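Local coordinates for DPSA (Streptomyces coelicolor, PDB 4CY9), which probably oxidises and stores iron within a shell of twelve subunits, as a ferritin-like member of the Dps family associated with DNA binding, at residues K6-V9 with E13-A16; A17-G22 with G131-A136; W43-V46 with A52-E55. All coordinates share one frame; numbering follows the deposited sequence.

All three contacts use helix 14-44, the first long helix of the chain, but at different places. Contacts 1 and 2 are neighbours near its start, their centres 9 Å apart, and both reach the second subunit. Contact 3 lies at its far end, about 37 Å from contact 2 between centres, and is nested in the loop that contact 2 closes. Contact 1 is partly buried and rests on an arginine chain laid along backbone. In contact 2, also partly buried, Leu20 and Ile133 form an apolar patch beside a heavily bonded aspartate. Contact 3 is buried, joining valines and a histidine methylene where several subunits meet.

Contact 1: K6-V9 with E13-A16; sequences KYTV and EREA
Lys6 meets Arg14 through its backbone carbonyl, which stands 3.3 Å from Arg14 CD, the carbon next to the guanidinium. This is a van der Waals approach; the guanidinium itself lies obliquely to Lys6 O and takes its hydrogen bond one residue earlier, from NH1 to Pro5 O. The Lys6 side chain leaves in an extended form, and its NZ bonds to Gly163 O of the second subunit. At Tyr7 the backbone continues the same contact, with the amide N 3.9 Å from Arg14 CD, while the ring turns off and its OH makes a weak hydrogen bond to Glu160 of the second subunit. Thr8 then faces the helix start. Its methyl CG2 lies 4.0 Å from Arg14 CG and 4.3 Å from the carbonyl carbon of Glu13. With OG1 anti to the backbone N (chi1 -170°), the hydroxyl is placed for a hydrogen bond to Leu78 O while the methyl is left to pack on the arginine chain. Arg14 is bent at chi3 (-52°), which turns its guanidinium back along the incoming tail. Glu13 occupies the N-cap position of helix 14-44. The N-terminal tail thus crosses beside the first turn of the opening helix of the ferritin-like four-helix bundle.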
ATOM      1  N   LYS A   6      22.296  37.804  -5.140  1.00 13.95           N
ATOM      2  CA  LYS A   6      21.851  38.615  -6.288  1.00 16.61           C
ATOM      3  C   LYS A   6      20.353  38.667  -6.494  1.00 18.74           C
ATOM      4  O   LYS A   6      19.849  39.623  -7.113  1.00 19.99           O
ATOM      5  CB  LYS A   6      22.559  38.128  -7.590  1.00 18.09           C
ATOM      6  CG  LYS A   6      24.061  38.295  -7.395  1.00 24.22           C
ATOM      7  CD  LYS A   6      24.753  37.850  -8.669  1.00 29.70           C
ATOM      8  CE  LYS A   6      26.255  38.052  -8.408  1.00 32.92           C
ATOM      9  NZ  LYS A   6      27.013  37.090  -9.250  1.00 32.90           N
ATOM     10  N   TYR A   7      19.575  37.700  -5.978  1.00 17.05           N
ATOM     11  CA  TYR A   7      18.151  37.759  -6.019  1.00 17.43           C
ATOM     12  C   TYR A   7      17.744  37.115  -4.700  1.00 14.27           C
ATOM     13  O   TYR A   7      18.560  36.433  -4.131  1.00 14.46           O
ATOM     14  CB  TYR A   7      17.592  36.847  -7.247  1.00 18.92           C
ATOM     15  CG  TYR A   7      17.794  35.352  -6.957  1.00 21.53           C
ATOM     16  CD1 TYR A   7      19.002  34.707  -7.313  1.00 21.11           C
ATOM     17  CD2 TYR A   7      16.763  34.537  -6.328  1.00 19.46           C
ATOM     18  CE1 TYR A   7      19.211  33.382  -7.042  1.00 21.41           C
ATOM     19  CE2 TYR A   7      17.027  33.185  -5.971  1.00 20.70           C
ATOM     20  CZ  TYR A   7      18.221  32.611  -6.390  1.00 24.78           C
ATOM     21  OH  TYR A   7      18.488  31.288  -6.066  1.00 22.89           O
ATOM     22  N   THR A   8      16.502  37.273  -4.272  1.00 13.67           N
ATOM     23  CA  THR A   8      16.005  36.519  -3.086  1.00 12.02           C
ATOM     24  C   THR A   8      14.503  36.358  -3.260  1.00 12.44           C
ATOM     25  O   THR A   8      13.935  36.800  -4.299  1.00 15.00           O
ATOM     26  CB  THR A   8      16.499  37.215  -1.790  1.00 11.68           C
ATOM     27  OG1 THR A   8      16.200  36.340  -0.702  1.00 12.36           O
ATOM     28  CG2 THR A   8      15.705  38.575  -1.557  1.00 12.26           C
ATOM     29  N   VAL A   9      13.864  35.844  -2.261  1.00 11.24           N
ATOM     30  CA  VAL A   9      12.479  35.587  -2.282  0.50 11.22           C
ATOM     31  C   VAL A   9      11.728  36.961  -2.420  1.00 12.79           C
ATOM     32  O   VAL A   9      12.256  37.961  -1.843  1.00 13.68           O
ATOM     33  CB  VAL A   9      12.283  34.995  -0.925  0.50 10.97           C
ATOM     34  CG1 VAL A   9      10.797  34.977  -0.649  0.50 10.71           C
ATOM     35  CG2 VAL A   9      12.866  33.549  -0.897  0.50 10.02           C
ATOM     36  N   GLU A  13      14.445  42.110   1.344  1.00 16.37           N
ATOM     37  CA  GLU A  13      15.612  42.873   0.807  1.00 18.07           C
ATOM     38  C   GLU A  13      16.829  41.977   0.771  1.00 15.83           C
ATOM     39  O   GLU A  13      17.000  41.098   1.665  1.00 14.92           O
ATOM     40  CB  GLU A  13      15.969  44.121   1.692  1.00 21.60           C
ATOM     41  CG  GLU A  13      14.821  45.149   1.627  1.00 29.31           C
ATOM     42  CD  GLU A  13      14.502  45.680   0.169  1.00 43.63           C
ATOM     43  OE1 GLU A  13      15.429  45.890  -0.667  1.00 39.05           O
ATOM     44  OE2 GLU A  13      13.294  45.859  -0.183  1.00 47.11           O
ATOM     45  N   ARG A  14      17.658  42.149  -0.246  1.00 14.79           N
ATOM     46  CA  ARG A  14      18.842  41.238  -0.406  1.00 14.70           C
ATOM     47  C   ARG A  14      19.792  41.254   0.761  1.00 16.61           C
ATOM     48  O   ARG A  14      20.298  40.222   1.209  1.00 12.98           O
ATOM     49  CB  ARG A  14      19.550  41.516  -1.748  1.00 16.56           C
ATOM     50  CG  ARG A  14      18.577  41.050  -2.854  1.00 17.15           C
ATOM     51  CD  ARG A  14      19.122  41.204  -4.293  1.00 24.12           C
ATOM     52  NE  ARG A  14      19.599  42.560  -4.474  1.00 31.68           N
ATOM     53  CZ  ARG A  14      20.893  42.974  -4.494  1.00 41.88           C
ATOM     54  NH1 ARG A  14      21.941  42.169  -4.366  1.00 29.82           N
ATOM     55  NH2 ARG A  14      21.170  44.291  -4.654  1.00 44.26           N
ATOM     56  N   GLU A  15      20.094  42.455   1.298  1.00 15.65           N
ATOM     57  CA  GLU A  15      21.051  42.463   2.431  1.00 15.57           C
ATOM     58  C   GLU A  15      20.493  41.683   3.666  1.00 11.99           C
ATOM     59  O   GLU A  15      21.278  40.877   4.275  1.00 14.46           O
ATOM     60  CB  GLU A  15      21.318  43.998   2.908  1.00 21.11           C
ATOM     61  CG  GLU A  15      22.386  44.080   4.004  1.00 29.73           C
ATOM     62  CD  GLU A  15      21.977  43.813   5.512  1.00 36.98           C
ATOM     63  OE1 GLU A  15      20.688  43.962   5.799  1.00 36.70           O
ATOM     64  OE2 GLU A  15      23.012  43.480   6.372  1.00 33.39           O
ATOM     65  N   ALA A  16      19.206  41.815   3.931  1.00 13.13           N
ATOM     66  CA  ALA A  16      18.558  41.098   5.085  1.00 11.51           C
ATOM     67  C   ALA A  16      18.599  39.572   4.714  1.00 10.90           C
ATOM     68  O   ALA A  16      18.926  38.688   5.590  1.00 11.31           O
ATOM     69  CB  ALA A  16      17.111  41.508   5.329  1.00 13.28           C
TER

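Contact 2: A17-G22 with G131-A136; sequences AGRLIG and GKIDPA
Asp134, whose CB rests 3.9 Å from Leu20 CD2, has a carboxylate gripped by four groups. OD1 receives a weak bond from Ala136 N (3.1 Å, 148°) and a salt bridge from Arg124 of the second subunit; OD2 takes Arg74 and the Thr137 hydroxyl. The residue is the N-cap of helix 135-158, at the break where helix 105-133 passes into the last helix of the Dps four-helix bundle, and the two arginines would probably favour its ionised form. Helix 14-44 packs against this break through Leu20. Having CG anti to its backbone N (chi1 -174°), Leu20 extends toward the break, and its side chain runs past that of Ile133 in the opposite direction. Both methyls of the isoleucine are used: CG2 lies 3.9 Å from Leu20 CD2, and CD1 lies 4.0 Å from Leu20 CB. Replacing Ile133 with an alanine would probably take away the CG2 and CD1 contacts of Leu20 and open a gap between the two helices. On the exposed side, Arg19 is modelled in two conformers; in one of them NE is paired with Glu15 and the guanidinium is oblique to Ile133, with NH1 3.7 Å from Ile133 CD1.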
ATOM      1  N   ALA A  17      18.271  39.255   3.437  1.00 11.00           N
ATOM      2  CA  ALA A  17      18.361  37.776   3.061  1.00 11.97           C
ATOM      3  C   ALA A  17      19.794  37.271   3.271  1.00 12.04           C
ATOM      4  O   ALA A  17      19.950  36.095   3.707  1.00 10.31           O
ATOM      5  CB  ALA A  17      17.981  37.613   1.562  1.00 11.82           C
ATOM      6  N   GLY A  18      20.874  38.032   2.981  1.00 10.49           N
ATOM      7  CA  GLY A  18      22.226  37.526   3.202  1.00 10.79           C
ATOM      8  C   GLY A  18      22.421  37.180   4.682  1.00 10.58           C
ATOM      9  O   GLY A  18      23.120  36.211   5.000  1.00 11.67           O
ATOM     10  N   ARG A  19      21.927  38.044   5.598  1.00 11.11           N
ATOM     11  CA  ARG A  19      22.183  37.671   6.983  0.50 10.46           C
ATOM     12  C   ARG A  19      21.303  36.423   7.356  1.00 10.54           C
ATOM     13  O   ARG A  19      21.833  35.599   8.081  1.00 11.63           O
ATOM     14  CB  ARG A  19      21.869  38.801   7.964  0.50 10.94           C
ATOM     15  CG  ARG A  19      22.878  39.940   7.800  0.50 10.44           C
ATOM     16  CD  ARG A  19      22.395  41.127   8.694  0.50 13.43           C
ATOM     17  NE  ARG A  19      21.272  41.930   8.204  0.50  9.44           N
ATOM     18  CZ  ARG A  19      19.997  41.993   8.699  0.50  9.23           C
ATOM     19  NH1 ARG A  19      19.530  41.214   9.737  0.50 10.56           N
ATOM     20  NH2 ARG A  19      19.138  42.853   8.097  0.50  9.45           N
ATOM     21  N   LEU A  20      20.137  36.303   6.791  1.00 10.01           N
ATOM     22  CA  LEU A  20      19.294  35.019   7.079  1.00  9.56           C
ATOM     23  C   LEU A  20      20.034  33.803   6.470  1.00  9.99           C
ATOM     24  O   LEU A  20      20.024  32.748   7.119  1.00  9.59           O
ATOM     25  CB  LEU A  20      17.873  35.254   6.462  1.00 10.21           C
ATOM     26  CG  LEU A  20      16.937  34.067   6.843  1.00 11.48           C
ATOM     27  CD1 LEU A  20      16.882  33.790   8.380  1.00 12.18           C
ATOM     28  CD2 LEU A  20      15.549  34.490   6.348  1.00 10.95           C
ATOM     29  N   ILE A  21      20.592  33.952   5.266  1.00 10.20           N
ATOM     30  CA  ILE A  21      21.387  32.839   4.676  1.00 10.14           C
ATOM     31  C   ILE A  21      22.495  32.433   5.653  1.00 11.54           C
ATOM     32  O   ILE A  21      22.798  31.269   5.856  1.00 10.66           O
ATOM     33  CB  ILE A  21      21.935  33.267   3.289  1.00  9.12           C
ATOM     34  CG1 ILE A  21      20.775  33.313   2.267  1.00 10.69           C
ATOM     35  CG2 ILE A  21      23.116  32.281   2.849  1.00  8.81           C
ATOM     36  CD1 ILE A  21      21.141  34.173   1.034  1.00 10.61           C
ATOM     37  N   GLY A  22      23.230  33.427   6.219  1.00 10.96           N
ATOM     38  CA  GLY A  22      24.308  33.071   7.192  1.00 10.09           C
ATOM     39  C   GLY A  22      23.768  32.321   8.409  1.00  9.83           C
ATOM     40  O   GLY A  22      24.439  31.374   8.859  1.00 11.08           O
ATOM     41  N   GLY A 131      12.658  35.582  12.706  1.00 10.87           N
ATOM     42  CA  GLY A 131      11.376  36.233  12.907  1.00 13.36           C
ATOM     43  C   GLY A 131      11.518  37.728  12.570  1.00 15.26           C
ATOM     44  O   GLY A 131      10.501  38.306  12.105  1.00 16.58           O
ATOM     45  N   LYS A 132      12.718  38.277  12.673  1.00 13.18           N
ATOM     46  CA  LYS A 132      12.879  39.759  12.321  1.00 15.74           C
ATOM     47  C   LYS A 132      13.004  39.966  10.815  1.00 18.07           C
ATOM     48  O   LYS A 132      12.922  41.083  10.324  1.00 19.73           O
ATOM     49  CB  LYS A 132      14.171  40.250  12.944  1.00 16.00           C
ATOM     50  CG  LYS A 132      13.915  40.291  14.458  1.00 18.98           C
ATOM     51  CD  LYS A 132      15.284  40.489  15.007  1.00 21.14           C
ATOM     52  CE  LYS A 132      14.869  40.549  16.490  1.00 31.94           C
ATOM     53  NZ  LYS A 132      16.082  41.079  17.129  1.00 35.04           N
ATOM     54  N   ILE A 133      13.296  38.897  10.052  1.00 13.35           N
ATOM     55  CA  ILE A 133      13.570  39.039   8.620  1.00 13.43           C
ATOM     56  C   ILE A 133      12.440  38.464   7.756  1.00 17.68           C
ATOM     57  O   ILE A 133      12.018  39.094   6.747  1.00 15.94           O
ATOM     58  CB  ILE A 133      14.916  38.309   8.264  1.00 13.19           C
ATOM     59  CG1 ILE A 133      16.116  39.059   8.955  1.00 14.45           C
ATOM     60  CG2 ILE A 133      15.204  38.314   6.726  1.00 12.49           C
ATOM     61  CD1 ILE A 133      17.442  38.306   8.968  1.00 13.51           C
ATOM     62  N   ASP A 134      11.933  37.277   8.091  1.00 13.28           N
ATOM     63  CA  ASP A 134      10.969  36.614   7.191  1.00 13.08           C
ATOM     64  C   ASP A 134      10.154  35.586   8.005  1.00 15.74           C
ATOM     65  O   ASP A 134      10.717  34.527   8.383  1.00 13.45           O
ATOM     66  CB  ASP A 134      11.843  35.818   6.195  1.00 13.89           C
ATOM     67  CG  ASP A 134      10.973  34.885   5.362  1.00 16.20           C
ATOM     68  OD1 ASP A 134       9.794  35.198   5.125  1.00 17.34           O
ATOM     69  OD2 ASP A 134      11.511  33.890   4.901  1.00 16.86           O
ATOM     70  N   PRO A 135       8.870  35.784   8.157  1.00 16.18           N
ATOM     71  CA  PRO A 135       8.011  34.881   8.932  1.00 17.24           C
ATOM     72  C   PRO A 135       7.954  33.484   8.256  1.00 16.08           C
ATOM     73  O   PRO A 135       7.683  32.502   8.943  1.00 14.51           O
ATOM     74  CB  PRO A 135       6.591  35.501   8.854  1.00 20.05           C
ATOM     75  CG  PRO A 135       6.646  36.392   7.627  1.00 28.88           C
ATOM     76  CD  PRO A 135       8.090  36.955   7.634  1.00 23.04           C
ATOM     77  N   ALA A 136       8.143  33.350   6.943  1.00 12.86           N
ATOM     78  CA  ALA A 136       8.046  32.008   6.382  1.00 11.86           C
ATOM     79  C   ALA A 136       9.209  31.136   6.829  1.00 11.69           C
ATOM     80  O   ALA A 136       9.038  29.950   7.136  1.00 11.63           O
ATOM     81  CB  ALA A 136       8.047  32.109   4.815  1.00 13.27           C
TER

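Contact 3: W43-V46 with A52-E55; sequences WNVV and AVHE
The first torsions of Val45 and Val53 decide which methyls meet. In Val45 (chi1 -81°) CG1 is anti to the carbonyl carbon and CG2 falls between the backbone N and that carbon; in Val53 (chi1 172°) CG1 is anti to the backbone N. The two CG1 methyls meet at 4.0 Å, with the branches set obliquely. Val45 is modelled in two conformers, and the contact described belongs to one of them. In it the second methyl, CG2, lies 4.2 Å from His54 CB, so the valine touches two successive residues of helix 50-77, one with each methyl. Beyond this methylene the His54 ring has several partners: ND1 is hydrogen-bonded to His42 O, His42 and Phe50 stack on the ring, and Phe154 of the fourth subunit meets it with the planes at about 75°.

Val45 begins the short strand 45-46, which pairs in parallel with strand 103-104 through backbone bonds of Asn44 and Val46 to Ala103, and Ala105 of helix 105-133 touches both valines, so the contact closes the turn between the first two bundle helices against the third. The setting, with His54 stacked on His42 and packed on Glu73 of the third subunit, is consistent with the inter-subunit ferroxidase centre known from Dps proteins. Across the contact itself the chemistry is wholly apolar, which implies that shape and burial hold the valines together, while directional bonding falls to the His54 ring.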
ATOM      1  N   TRP A  43      25.168   3.008  15.513  1.00 10.08           N
ATOM      2  CA  TRP A  43      26.088   1.880  15.205  1.00 10.45           C
ATOM      3  C   TRP A  43      26.883   1.443  16.386  1.00 13.34           C
ATOM      4  O   TRP A  43      27.280   0.274  16.445  1.00 13.70           O
ATOM      5  CB  TRP A  43      27.100   2.341  14.133  1.00 10.34           C
ATOM      6  CG  TRP A  43      26.460   2.697  12.819  1.00 10.59           C
ATOM      7  CD1 TRP A  43      25.355   2.125  12.223  1.00 10.38           C
ATOM      8  CD2 TRP A  43      26.898   3.747  11.916  1.00 10.69           C
ATOM      9  NE1 TRP A  43      25.053   2.749  11.049  1.00 10.83           N
ATOM     10  CE2 TRP A  43      25.983   3.731  10.795  1.00 10.26           C
ATOM     11  CE3 TRP A  43      27.967   4.672  11.936  1.00 10.19           C
ATOM     12  CZ2 TRP A  43      26.084   4.619   9.695  1.00 10.89           C
ATOM     13  CZ3 TRP A  43      28.107   5.530  10.790  1.00 10.04           C
ATOM     14  CH2 TRP A  43      27.215   5.524   9.688  1.00 10.26           C
ATOM     15  N   ASN A  44      27.098   2.328  17.360  1.00 10.48           N
ATOM     16  CA  ASN A  44      28.102   2.077  18.395  1.00 11.61           C
ATOM     17  C   ASN A  44      27.525   1.998  19.810  1.00 12.93           C
ATOM     18  O   ASN A  44      28.281   1.946  20.772  1.00 14.12           O
ATOM     19  CB  ASN A  44      29.153   3.210  18.364  1.00 12.50           C
ATOM     20  CG  ASN A  44      29.961   3.170  17.036  1.00 14.74           C
ATOM     21  OD1 ASN A  44      29.983   4.149  16.218  1.00 15.69           O
ATOM     22  ND2 ASN A  44      30.537   1.990  16.768  1.00 12.39           N
ATOM     23  N   VAL A  45      26.212   1.865  19.964  1.00 11.65           N
ATOM     24  CA  VAL A  45      25.620   1.569  21.258  0.50 10.42           C
ATOM     25  C   VAL A  45      25.747   0.063  21.575  1.00 10.41           C
ATOM     26  O   VAL A  45      25.590  -0.741  20.661  1.00 11.74           O
ATOM     27  CB  VAL A  45      24.064   1.900  21.277  0.50 10.52           C
ATOM     28  CG1 VAL A  45      23.858   3.378  21.511  0.50 10.43           C
ATOM     29  CG2 VAL A  45      23.298   1.447  20.006  0.50 10.68           C
ATOM     30  N   VAL A  46      25.966  -0.272  22.830  1.00  9.84           N
ATOM     31  CA  VAL A  46      26.035  -1.691  23.298  1.00 10.81           C
ATOM     32  C   VAL A  46      25.279  -1.801  24.620  1.00 11.72           C
ATOM     33  O   VAL A  46      24.834  -0.810  25.236  1.00 12.32           O
ATOM     34  CB  VAL A  46      27.564  -2.118  23.477  1.00 11.68           C
ATOM     35  CG1 VAL A  46      28.237  -2.099  22.068  1.00 14.47           C
ATOM     36  CG2 VAL A  46      28.311  -1.231  24.496  1.00 13.24           C
ATOM     37  N   ALA A  52      16.580  -1.441  21.772  1.00 16.59           N
ATOM     38  CA  ALA A  52      15.630  -0.369  21.931  1.00 19.74           C
ATOM     39  C   ALA A  52      16.169   0.995  21.531  1.00 20.25           C
ATOM     40  O   ALA A  52      15.472   1.772  20.843  1.00 19.42           O
ATOM     41  CB  ALA A  52      15.126  -0.306  23.416  1.00 20.73           C
ATOM     42  N   VAL A  53      17.379   1.320  21.977  1.00 16.12           N
ATOM     43  CA  VAL A  53      17.957   2.570  21.626  1.00 13.45           C
ATOM     44  C   VAL A  53      18.291   2.661  20.101  1.00 14.02           C
ATOM     45  O   VAL A  53      18.134   3.668  19.458  1.00 14.58           O
ATOM     46  CB  VAL A  53      19.167   2.863  22.582  1.00 16.76           C
ATOM     47  CG1 VAL A  53      19.930   4.057  22.129  1.00 19.02           C
ATOM     48  CG2 VAL A  53      18.589   2.964  24.029  1.00 20.19           C
ATOM     49  N   HIS A  54      18.861   1.537  19.629  1.00 14.99           N
ATOM     50  CA  HIS A  54      19.319   1.453  18.235  1.00 18.59           C
ATOM     51  C   HIS A  54      18.130   1.715  17.402  1.00 16.38           C
ATOM     52  O   HIS A  54      18.217   2.547  16.480  1.00 19.22           O
ATOM     53  CB  HIS A  54      19.862   0.017  18.032  1.00 16.72           C
ATOM     54  CG  HIS A  54      20.191  -0.347  16.663  1.00 18.46           C
ATOM     55  ND1 HIS A  54      21.505  -0.120  16.131  1.00 19.86           N
ATOM     56  CD2 HIS A  54      19.476  -1.065  15.744  1.00 15.29           C
ATOM     57  CE1 HIS A  54      21.479  -0.608  14.800  1.00 18.92           C
ATOM     58  NE2 HIS A  54      20.265  -1.181  14.559  1.00 23.42           N
ATOM     59  N   GLU A  55      17.007   1.044  17.692  1.00 18.47           N
ATOM     60  CA  GLU A  55      15.786   1.262  16.850  1.00 19.04           C
ATOM     61  C   GLU A  55      15.248   2.649  17.097  1.00 20.36           C
ATOM     62  O   GLU A  55      14.729   3.269  16.074  1.00 18.71           O
ATOM     63  CB  GLU A  55      14.657   0.209  17.049  1.00 22.20           C
ATOM     64  CG  GLU A  55      15.269  -1.186  16.943  1.00 27.79           C
ATOM     65  CD  GLU A  55      15.209  -1.881  15.686  1.00 44.37           C
ATOM     66  OE1 GLU A  55      15.980  -1.473  14.805  1.00 51.37           O
ATOM     67  OE2 GLU A  55      14.543  -2.952  15.694  1.00 45.16           O
TER